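Long-range contacts in beta-galactosidase (Trichoderma reesei, PDB 3OG2), which probably hydrolyses terminal non-reducing beta-D-galactose residues from beta-D-galactosides, as a family 35 glycoside hydrolase: residues 723-728 with 766-771; 742-747 with 774-779; 461-466 with 496-501. One frame throughout, in Å; residues are numbered along the deposited sequence.

Contact 1 of 3, residues 723-728 with 766-771; sequences TARQQL and TLDRLV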
loop_
_atom_site.group_PDB
_atom_site.type_symbol
_atom_site.label_atom_id
_atom_site.label_comp_id
_atom_site.label_asym_id
_atom_site.label_seq_id
_atom_site.Cartn_x
_atom_site.Cartn_y
_atom_site.Cartn_z
ATOM N N THR A 723 -30.742 -30.274 34.992
ATOM C CA THR A 723 -30.044 -31.436 35.546
ATOM C C THR A 723 -28.621 -31.041 35.974
ATOM O O THR A 723 -28.141 -29.985 35.608
ATOM C CB THR A 723 -29.995 -32.591 34.541
ATOM O OG1 THR A 723 -29.407 -32.152 33.302
ATOM C CG2 THR A 723 -31.416 -33.051 34.200
ATOM N N ALA A 724 -28.022 -31.894 36.787
ATOM C CA ALA A 724 -26.704 -31.548 37.298
ATOM C C ALA A 724 -25.649 -31.523 36.200
ATOM O O ALA A 724 -24.663 -30.816 36.317
ATOM C CB ALA A 724 -26.344 -32.542 38.385
ATOM N N ARG A 725 -25.852 -32.312 35.149
ATOM C CA ARG A 725 -24.947 -32.249 34.020
ATOM C C ARG A 725 -25.737 -31.861 32.783
ATOM O O ARG A 725 -26.813 -32.444 32.552
ATOM C CB ARG A 725 -24.295 -33.631 33.799
ATOM C CG ARG A 725 -23.296 -33.601 32.652
ATOM C CD ARG A 725 -22.495 -34.898 32.584
ATOM N NE ARG A 725 -21.459 -34.945 33.644
ATOM C CZ ARG A 725 -20.605 -35.947 33.775
ATOM N NH1 ARG A 725 -20.661 -36.989 32.944
ATOM N NH2 ARG A 725 -19.695 -35.876 34.770
ATOM N N GLN A 726 -25.215 -30.890 32.006
ATOM C CA GLN A 726 -25.855 -30.443 30.776
ATOM C C GLN A 726 -24.790 -30.441 29.689
ATOM O O GLN A 726 -23.611 -30.370 30.022
ATOM C CB GLN A 726 -26.502 -29.075 30.999
ATOM C CG GLN A 726 -27.636 -29.275 32.037
ATOM C CD GLN A 726 -28.590 -28.141 32.164
ATOM O OE1 GLN A 726 -29.659 -28.264 32.746
ATOM N NE2 GLN A 726 -28.241 -26.987 31.580
ATOM N N GLN A 727 -25.268 -30.506 28.449
ATOM C CA GLN A 727 -24.366 -30.541 27.329
ATOM C C GLN A 727 -24.623 -29.270 26.518
ATOM O O GLN A 727 -25.760 -28.983 26.165
ATOM C CB GLN A 727 -24.620 -31.783 26.480
ATOM C CG GLN A 727 -24.379 -33.099 27.247
ATOM C CD GLN A 727 -23.014 -33.320 27.837
ATOM O OE1 GLN A 727 -22.914 -34.076 28.845
ATOM N NE2 GLN A 727 -21.966 -32.715 27.265
ATOM N N LEU A 728 -23.548 -28.556 26.237
ATOM C CA LEU A 728 -23.639 -27.336 25.455
ATOM C C LEU A 728 -22.930 -27.492 24.113
ATOM O O LEU A 728 -21.770 -27.916 24.042
ATOM C CB LEU A 728 -22.923 -26.214 26.242
ATOM C CG LEU A 728 -22.811 -24.887 25.496
ATOM C CD1 LEU A 728 -24.205 -24.298 25.300
ATOM C CD2 LEU A 728 -21.886 -23.983 26.328
ATOM N N THR A 766 -19.208 -29.909 28.229
ATOM C CA THR A 766 -20.070 -30.404 29.275
ATOM C C THR A 766 -20.115 -29.365 30.393
ATOM O O THR A 766 -19.048 -28.861 30.816
ATOM C CB THR A 766 -19.526 -31.729 29.837
ATOM O OG1 THR A 766 -19.494 -32.674 28.747
ATOM C CG2 THR A 766 -20.383 -32.288 30.946
ATOM N N LEU A 767 -21.318 -29.073 30.849
ATOM C CA LEU A 767 -21.496 -28.165 31.988
ATOM C C LEU A 767 -21.910 -29.072 33.154
ATOM O O LEU A 767 -23.066 -29.476 33.244
ATOM C CB LEU A 767 -22.501 -27.053 31.729
ATOM C CG LEU A 767 -22.305 -26.284 30.392
ATOM C CD1 LEU A 767 -23.454 -25.270 30.236
ATOM C CD2 LEU A 767 -20.938 -25.627 30.308
ATOM N N ASP A 768 -20.944 -29.398 34.007
ATOM C CA ASP A 768 -21.201 -30.378 35.047
ATOM C C ASP A 768 -21.332 -29.773 36.427
ATOM O O ASP A 768 -20.946 -28.601 36.640
ATOM C CB ASP A 768 -19.992 -31.336 35.072
ATOM C CG ASP A 768 -20.323 -32.660 35.727
ATOM O OD1 ASP A 768 -21.492 -33.052 35.945
ATOM O OD2 ASP A 768 -19.335 -33.365 36.041
ATOM N N ARG A 769 -21.858 -30.558 37.382
ATOM C CA ARG A 769 -21.872 -30.203 38.784
ATOM C C ARG A 769 -22.751 -28.974 39.021
ATOM O O ARG A 769 -22.456 -28.112 39.872
ATOM C CB ARG A 769 -20.463 -29.995 39.328
ATOM C CG ARG A 769 -19.677 -31.317 39.194
ATOM C CD ARG A 769 -18.252 -31.205 39.733
ATOM N NE ARG A 769 -17.399 -30.385 38.848
ATOM C CZ ARG A 769 -16.985 -29.183 39.203
ATOM N NH1 ARG A 769 -17.324 -28.671 40.373
ATOM N NH2 ARG A 769 -16.233 -28.497 38.390
ATOM N N LEU A 770 -23.851 -28.915 38.274
ATOM C CA LEU A 770 -24.817 -27.798 38.441
ATOM C C LEU A 770 -25.850 -28.118 39.524
ATOM O O LEU A 770 -26.226 -29.299 39.702
ATOM C CB LEU A 770 -25.590 -27.538 37.129
ATOM C CG LEU A 770 -24.716 -27.434 35.883
ATOM C CD1 LEU A 770 -25.621 -27.280 34.659
ATOM C CD2 LEU A 770 -23.742 -26.272 35.968
ATOM N N VAL A 771 -26.309 -27.041 40.169
ATOM C CA VAL A 771 -27.375 -27.151 41.163
ATOM C C VAL A 771 -28.710 -27.003 40.449
ATOM O O VAL A 771 -28.989 -25.917 39.889
ATOM C CB VAL A 771 -27.200 -26.072 42.224
ATOM C CG1 VAL A 771 -28.370 -26.132 43.238
ATOM C CG2 VAL A 771 -25.849 -26.301 42.912
HETATM O O HOH W 1 -20.220 -35.587 29.580
#
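The guanidinium of Arg725 takes Asp768 at its edge, the carboxylate carbon lying in its plane, while Thr766 CG2 packs against the aliphatic stem, 3.6 Å from Arg725 CG. Arg725 grips side-on: NE reaches Asp768 OD1 at 3.0 Å and NH2 reaches Asp768 OD2 at 2.8 Å. The two planes stand 70° apart, and both oxygens are met from above the carboxylate plane. CG lies beside the carbonyl carbon (chi1 -178°), and a bend at chi3 brings NE to Asp768. Arginine suits this exposed place: its stem packs on Thr766 and its head pairs with the carboxylate. In the amide plane of Gln727, NE2 donates to Thr766 OG1 at 2.9 Å, and a water bridges Gln727 OE1 and the same hydroxyl.

Gln726 and Leu767 form an antiparallel hydrogen-bonded pair. Beyond it Leu770 N donates to Ala724 O at 2.8 Å, and Leu770 CD1 lies 3.9 Å from Gln726 CG. The buried amide oxygen of Gln726 is satisfied by backbone N of Thr723 and Arg722.

Leu767 and Leu770 pack on Phe719 of strand 713-720, and Leu728 and Leu767 on Leu778 of strand 775-782; strand 803-811 flanks strand 726-733 on the side away from strand 760-767.

Contact 2 of 3, residues 742-747 with 774-779; sequences VWLNDR and RRYILT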
loop_
_atom_site.group_PDB
_atom_site.type_symbol
_atom_site.label_atom_id
_atom_site.label_comp_id
_atom_site.label_asym_id
_atom_site.label_seq_id
_atom_site.Cartn_x
_atom_site.Cartn_y
_atom_site.Cartn_z
ATOM N N VAL A 742 -15.023 -19.587 26.681
ATOM C CA VAL A 742 -16.311 -19.783 27.384
ATOM C C VAL A 742 -16.088 -19.990 28.880
ATOM O O VAL A 742 -15.245 -20.824 29.252
ATOM C CB VAL A 742 -17.049 -21.004 26.819
ATOM C CG1 VAL A 742 -18.375 -21.264 27.544
ATOM C CG2 VAL A 742 -17.254 -20.851 25.292
ATOM N N TRP A 743 -16.831 -19.268 29.696
ATOM C CA TRP A 743 -16.913 -19.488 31.142
ATOM C C TRP A 743 -18.348 -19.751 31.526
ATOM O O TRP A 743 -19.288 -19.200 30.915
ATOM C CB TRP A 743 -16.467 -18.204 31.870
ATOM C CG TRP A 743 -14.970 -17.998 31.799
ATOM C CD1 TRP A 743 -14.083 -18.351 32.785
ATOM C CD2 TRP A 743 -14.215 -17.407 30.748
ATOM N NE1 TRP A 743 -12.815 -18.005 32.374
ATOM C CE2 TRP A 743 -12.844 -17.423 31.126
ATOM C CE3 TRP A 743 -14.563 -16.856 29.510
ATOM C CZ2 TRP A 743 -11.816 -16.923 30.319
ATOM C CZ3 TRP A 743 -13.525 -16.349 28.694
ATOM C CH2 TRP A 743 -12.185 -16.393 29.112
ATOM N N LEU A 744 -18.508 -20.542 32.554
ATOM C CA LEU A 744 -19.786 -20.793 33.232
ATOM C C LEU A 744 -19.652 -20.137 34.595
ATOM O O LEU A 744 -18.860 -20.625 35.416
ATOM C CB LEU A 744 -20.001 -22.299 33.354
ATOM C CG LEU A 744 -21.254 -22.673 34.151
ATOM C CD1 LEU A 744 -22.502 -22.338 33.352
ATOM C CD2 LEU A 744 -21.186 -24.150 34.532
ATOM N N ASN A 745 -20.377 -19.038 34.862
ATOM C CA ASN A 745 -20.101 -18.210 36.026
ATOM C C ASN A 745 -18.613 -17.861 35.997
ATOM O O ASN A 745 -18.135 -17.336 34.984
ATOM C CB ASN A 745 -20.544 -18.922 37.329
ATOM C CG ASN A 745 -22.053 -19.029 37.389
ATOM O OD1 ASN A 745 -22.830 -18.530 36.555
ATOM N ND2 ASN A 745 -22.498 -19.687 38.446
ATOM N N ASP A 746 -17.862 -18.189 37.066
ATOM C CA ASP A 746 -16.404 -17.895 37.054
ATOM C C ASP A 746 -15.574 -19.112 36.689
ATOM O O ASP A 746 -14.329 -19.083 36.741
ATOM C CB ASP A 746 -16.014 -17.343 38.430
ATOM C CG ASP A 746 -16.364 -18.300 39.565
ATOM O OD1 ASP A 746 -17.019 -19.347 39.428
ATOM O OD2 ASP A 746 -15.924 -17.984 40.694
ATOM N N ARG A 747 -16.196 -20.213 36.260
ATOM C CA ARG A 747 -15.488 -21.444 35.902
ATOM C C ARG A 747 -15.125 -21.473 34.431
ATOM O O ARG A 747 -15.977 -21.392 33.566
ATOM C CB ARG A 747 -16.361 -22.678 36.230
ATOM C CG ARG A 747 -15.630 -23.987 35.907
ATOM C CD ARG A 747 -16.513 -25.236 35.915
ATOM N NE ARG A 747 -17.536 -25.330 36.963
ATOM C CZ ARG A 747 -18.604 -26.148 36.919
ATOM N NH1 ARG A 747 -18.714 -26.922 35.859
ATOM N NH2 ARG A 747 -19.521 -26.207 37.892
ATOM N N ARG A 774 -30.931 -23.612 39.838
ATOM C CA ARG A 774 -30.142 -22.396 40.012
ATOM C C ARG A 774 -29.891 -21.777 38.661
ATOM O O ARG A 774 -29.775 -22.490 37.654
ATOM C CB ARG A 774 -28.833 -22.773 40.727
ATOM C CG ARG A 774 -27.944 -21.594 41.053
ATOM C CD ARG A 774 -26.725 -22.025 41.875
ATOM N NE ARG A 774 -27.187 -22.453 43.221
ATOM C CZ ARG A 774 -26.307 -22.608 44.222
ATOM N NH1 ARG A 774 -25.016 -22.401 43.984
ATOM N NH2 ARG A 774 -26.595 -22.972 45.455
ATOM N N ARG A 775 -29.808 -20.470 38.597
ATOM C CA ARG A 775 -29.461 -19.750 37.388
ATOM C C ARG A 775 -27.946 -19.646 37.257
ATOM O O ARG A 775 -27.204 -19.375 38.206
ATOM C CB ARG A 775 -30.040 -18.337 37.473
ATOM C CG ARG A 775 -29.778 -17.586 36.142
ATOM C CD ARG A 775 -30.658 -16.350 36.089
ATOM N NE ARG A 775 -31.873 -16.553 35.300
ATOM C CZ ARG A 775 -32.772 -15.587 35.078
ATOM N NH1 ARG A 775 -32.568 -14.377 35.596
ATOM N NH2 ARG A 775 -33.868 -15.794 34.358
ATOM N N TYR A 776 -27.492 -19.873 36.044
ATOM C CA TYR A 776 -26.111 -19.778 35.646
ATOM C C TYR A 776 -25.944 -18.817 34.478
ATOM O O TYR A 776 -26.904 -18.608 33.727
ATOM C CB TYR A 776 -25.601 -21.188 35.150
ATOM C CG TYR A 776 -25.448 -22.092 36.353
ATOM C CD1 TYR A 776 -26.552 -22.835 36.809
ATOM C CD2 TYR A 776 -24.238 -22.210 37.017
ATOM C CE1 TYR A 776 -26.424 -23.677 37.913
ATOM C CE2 TYR A 776 -24.099 -23.027 38.136
ATOM C CZ TYR A 776 -25.207 -23.756 38.572
ATOM O OH TYR A 776 -25.110 -24.553 39.670
ATOM N N ILE A 777 -24.751 -18.268 34.344
ATOM C CA ILE A 777 -24.500 -17.344 33.226
ATOM C C ILE A 777 -23.280 -17.818 32.435
ATOM O O ILE A 777 -22.191 -17.920 33.018
ATOM C CB ILE A 777 -24.288 -15.878 33.702
ATOM C CG1 ILE A 777 -25.490 -15.407 34.497
ATOM C CG2 ILE A 777 -24.020 -15.006 32.494
ATOM C CD1 ILE A 777 -25.350 -13.971 35.029
ATOM N N LEU A 778 -23.482 -18.080 31.168
ATOM C CA LEU A 778 -22.366 -18.362 30.267
ATOM C C LEU A 778 -21.822 -17.059 29.753
ATOM O O LEU A 778 -22.560 -16.217 29.274
ATOM C CB LEU A 778 -22.898 -19.207 29.104
ATOM C CG LEU A 778 -23.206 -20.634 29.453
ATOM C CD1 LEU A 778 -24.131 -21.246 28.395
ATOM C CD2 LEU A 778 -21.931 -21.475 29.567
ATOM N N THR A 779 -20.517 -16.871 29.836
ATOM C CA THR A 779 -19.882 -15.723 29.183
ATOM C C THR A 779 -19.063 -16.285 28.030
ATOM O O THR A 779 -18.217 -17.148 28.230
ATOM C CB THR A 779 -18.976 -14.906 30.143
ATOM O OG1 THR A 779 -19.777 -14.316 31.169
ATOM C CG2 THR A 779 -18.302 -13.768 29.398
HETATM O O HOH W 2 -19.945 -16.140 33.233
HETATM O O HOH W 3 -25.065 -19.973 39.823
#
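Strands 740-744 and 775-782 are antiparallel neighbours in a five-stranded sheet, and this contact lies where the first enters a type II' beta turn from Leu744 to Arg747, the bend of a beta hairpin. Trp743 and Thr779 make the hydrogen-bonded pair, with Trp743 N to Thr779 O at 2.9 Å and Thr779 N to Trp743 O at 2.8 Å. Leu744 and Leu778 follow as a non-hydrogen-bonded pair.

At the turn Asn745 carries on the ladder with both backbone and side chain. Its N donates to Ile777 O, and its OD1 accepts from Ile777 N at 2.9 Å, nearly along the C=O axis, where a backbone carbonyl would otherwise be expected. The first torsion (chi1 -68°) sets CG beside the backbone N, and the amide oxygen ends at Ile777 N. Asparagine fits because it tolerates the positive phi (52°) of the turn and carries a carbonyl of its own. Its ND2 lies 3.4 Å from Tyr776 CD2, with amide and ring planes only 15° apart, and donates to a water that in turn donates to Arg775 O. Another water donates to Asn745 O and Ile777 O and accepts from Thr779 OG1, joining the turn to strand 775-782.

On the face of Leu744 and Leu778, branched aliphatic chains pack together. Leu744 CD1 touches Tyr776 CB at 3.8 Å and Leu778 CD2 at 3.9 Å, and Val742 CG1 approaches the same Leu778 methyl. On the face of Trp743 and Thr779, the indole presents its edge to Thr779 O.

Strand 747-752 returns beside strand 740-744, strand 713-720 pairs with strand 775-782 on the side away from strand 740-744, and Val742 and Leu778 pack on Leu730 and Leu728 of strand 726-733. Trp743 rests against Leu668 and Ile671.

Contact 3 of 3, residues 461-466 with 496-501; sequences KFTLLY and AVKNPF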
loop_
_atom_site.group_PDB
_atom_site.type_symbol
_atom_site.label_atom_id
_atom_site.label_comp_id
_atom_site.label_asym_id
_atom_site.label_seq_id
_atom_site.Cartn_x
_atom_site.Cartn_y
_atom_site.Cartn_z
ATOM N N LYS A 461 18.403 18.306 -28.811
ATOM C CA LYS A 461 18.821 18.529 -30.192
ATOM C C LYS A 461 19.609 17.358 -30.741
ATOM O O LYS A 461 19.855 17.446 -31.950
ATOM C CB LYS A 461 19.620 19.850 -30.221
ATOM C CG LYS A 461 18.597 20.968 -30.010
ATOM C CD LYS A 461 19.067 22.379 -30.160
ATOM C CE LYS A 461 18.033 23.363 -29.606
ATOM N NZ LYS A 461 16.783 23.369 -30.435
ATOM N N PHE A 462 19.978 16.378 -29.978
ATOM C CA PHE A 462 20.826 15.294 -30.420
ATOM C C PHE A 462 19.928 14.104 -30.667
ATOM O O PHE A 462 18.781 14.074 -30.178
ATOM C CB PHE A 462 21.847 14.939 -29.338
ATOM C CG PHE A 462 22.774 16.100 -29.057
ATOM C CD1 PHE A 462 22.496 17.034 -28.079
ATOM C CD2 PHE A 462 23.927 16.264 -29.832
ATOM C CE1 PHE A 462 23.368 18.108 -27.844
ATOM C CE2 PHE A 462 24.823 17.317 -29.644
ATOM C CZ PHE A 462 24.502 18.255 -28.638
ATOM N N THR A 463 20.479 13.135 -31.423
ATOM C CA THR A 463 19.695 11.900 -31.590
ATOM C C THR A 463 20.564 10.683 -31.396
ATOM O O THR A 463 21.677 10.659 -31.960
ATOM C CB THR A 463 19.078 11.798 -32.992
ATOM O OG1 THR A 463 18.317 12.987 -33.249
ATOM C CG2 THR A 463 18.151 10.576 -33.083
ATOM N N LEU A 464 20.065 9.760 -30.578
ATOM C CA LEU A 464 20.725 8.459 -30.527
ATOM C C LEU A 464 20.246 7.634 -31.697
ATOM O O LEU A 464 19.062 7.266 -31.719
ATOM C CB LEU A 464 20.380 7.616 -29.293
ATOM C CG LEU A 464 20.818 8.248 -27.980
ATOM C CD1 LEU A 464 20.302 7.465 -26.776
ATOM C CD2 LEU A 464 22.326 8.275 -27.907
ATOM N N LEU A 465 21.114 7.347 -32.645
ATOM C CA LEU A 465 20.727 6.441 -33.735
ATOM C C LEU A 465 20.330 5.112 -33.140
ATOM O O LEU A 465 19.323 4.525 -33.576
ATOM C CB LEU A 465 21.914 6.355 -34.678
ATOM C CG LEU A 465 21.645 5.418 -35.865
ATOM C CD1 LEU A 465 20.617 6.080 -36.770
ATOM C CD2 LEU A 465 22.942 5.108 -36.603
ATOM N N TYR A 466 21.071 4.649 -32.121
ATOM C CA TYR A 466 20.596 3.494 -31.344
ATOM C C TYR A 466 21.290 3.533 -29.990
ATOM O O TYR A 466 22.357 4.149 -29.861
ATOM C CB TYR A 466 20.829 2.155 -32.037
ATOM C CG TYR A 466 22.297 1.905 -32.376
ATOM C CD1 TYR A 466 23.186 1.355 -31.465
ATOM C CD2 TYR A 466 22.785 2.226 -33.655
ATOM C CE1 TYR A 466 24.536 1.111 -31.763
ATOM C CE2 TYR A 466 24.129 1.997 -33.954
ATOM C CZ TYR A 466 24.979 1.442 -33.021
ATOM O OH TYR A 466 26.301 1.276 -33.405
ATOM N N ALA A 496 25.110 4.961 -30.563
ATOM C CA ALA A 496 25.655 5.765 -31.644
ATOM C C ALA A 496 24.871 7.084 -31.663
ATOM O O ALA A 496 23.657 7.087 -31.511
ATOM C CB ALA A 496 25.526 5.062 -32.973
ATOM N N VAL A 497 25.588 8.168 -31.862
ATOM C CA VAL A 497 25.023 9.503 -31.838
ATOM C C VAL A 497 25.156 10.117 -33.219
ATOM O O VAL A 497 26.271 10.186 -33.762
ATOM C CB VAL A 497 25.698 10.411 -30.787
ATOM C CG1 VAL A 497 24.995 11.758 -30.720
ATOM C CG2 VAL A 497 25.672 9.726 -29.408
ATOM N N LYS A 498 24.023 10.544 -33.806
ATOM C CA LYS A 498 24.130 11.240 -35.104
ATOM C C LYS A 498 24.991 12.506 -34.948
ATOM O O LYS A 498 24.956 13.020 -33.815
ATOM C CB LYS A 498 22.748 11.611 -35.647
ATOM C CG LYS A 498 21.843 10.374 -35.807
ATOM C CD LYS A 498 20.604 10.893 -36.586
ATOM C CE LYS A 498 19.534 9.828 -36.673
ATOM N NZ LYS A 498 18.175 10.414 -36.941
ATOM N N ASN A 499 25.690 12.907 -35.995
ATOM C CA ASN A 499 26.669 14.015 -35.914
ATOM C C ASN A 499 26.365 15.066 -34.852
ATOM O O ASN A 499 25.446 15.866 -34.978
ATOM C CB ASN A 499 26.717 14.712 -37.279
ATOM C CG ASN A 499 27.689 15.862 -37.261
ATOM O OD1 ASN A 499 28.416 16.189 -36.318
ATOM N ND2 ASN A 499 27.688 16.491 -38.438
ATOM N N PRO A 500 27.094 14.959 -33.750
ATOM C CA PRO A 500 26.840 15.858 -32.618
ATOM C C PRO A 500 27.654 17.141 -32.632
ATOM O O PRO A 500 27.667 17.907 -31.641
ATOM C CB PRO A 500 27.290 14.968 -31.436
ATOM C CG PRO A 500 28.468 14.201 -31.972
ATOM C CD PRO A 500 28.107 13.938 -33.428
ATOM N N PHE A 501 28.341 17.425 -33.718
ATOM C CA PHE A 501 29.366 18.484 -33.725
ATOM C C PHE A 501 28.935 19.753 -34.405
ATOM O O PHE A 501 29.746 20.671 -34.534
ATOM C CB PHE A 501 30.628 17.962 -34.462
ATOM C CG PHE A 501 31.199 16.781 -33.704
ATOM C CD1 PHE A 501 31.583 16.921 -32.356
ATOM C CD2 PHE A 501 31.301 15.563 -34.370
ATOM C CE1 PHE A 501 32.094 15.816 -31.639
ATOM C CE2 PHE A 501 31.823 14.493 -33.664
ATOM C CZ PHE A 501 32.207 14.625 -32.345
HETATM O O HOH W 4 22.372 16.683 -33.624
HETATM O O HOH W 5 22.814 14.114 -32.620
#
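Backbone bonds join Tyr466 to Ala496 and Thr463 to Lys498: Ala496 N donates to Tyr466 O at 3.0 Å, and Lys498 N donates to Thr463 O at 3.0 Å. Between them the register slips by one residue, a beta bulge where the chain turns a corner at Leu465, whose N makes a weak bond to Ala496 O. Farther along, a water links Thr463 N to Lys498 O.

The aromatic contacts differ in kind. Ala496 CB sits over one face of the Tyr466 ring, offset toward the rim, in a CH-pi contact 3.9 Å from the centroid; chi1 57° puts CG between the backbone N and the carbonyl carbon, from where the ring lies with a face to Ala496 CB, and a small alanine permits the approach. An alanine in place of Tyr466 would probably open a gap over Ala496 CB and deprive Glu494 of its hydroxyl partner. Phe462 meets Pro500 edge-on, CE2 lying 3.8 Å from Pro500 CB.

Among aliphatic chains, Leu464 CD2 meets Val497 CG2 at 3.9 Å. Lys498 runs extended alongside Thr463, suiting a reach to its salt-bridge partner Asp456.

Strand 462-467 lies between strands 450-459 and 492-497, and strand 527-532 flanks the latter, its Val528 touching both Tyr466 and Ala496.

How the contacts relate
From the N terminus, contact 3 comes first: 496-501 returns to 461-466 and closes a loop of 29 intervening residues within beta-galactosidase domain 2, before either other contact opens. It stands apart, on the opposite side of the chain's centre, its centre about 91 Å from that of contact 1. Contacts 1 and 2 lie in the same all-beta domain and cross: 723-728 opens, 742-747 follows, then 766-771 closes contact 1 and 774-779 closes contact 2. One belongs to a three-stranded sheet, the other to a five-stranded sheet. Tyr776 OH with Val771 N, Arg747 NH1 with Asp768 O, and packed Leu744 and Leu770 tie the loop after strand 760-767 to the five-stranded sheet and its hairpin turn.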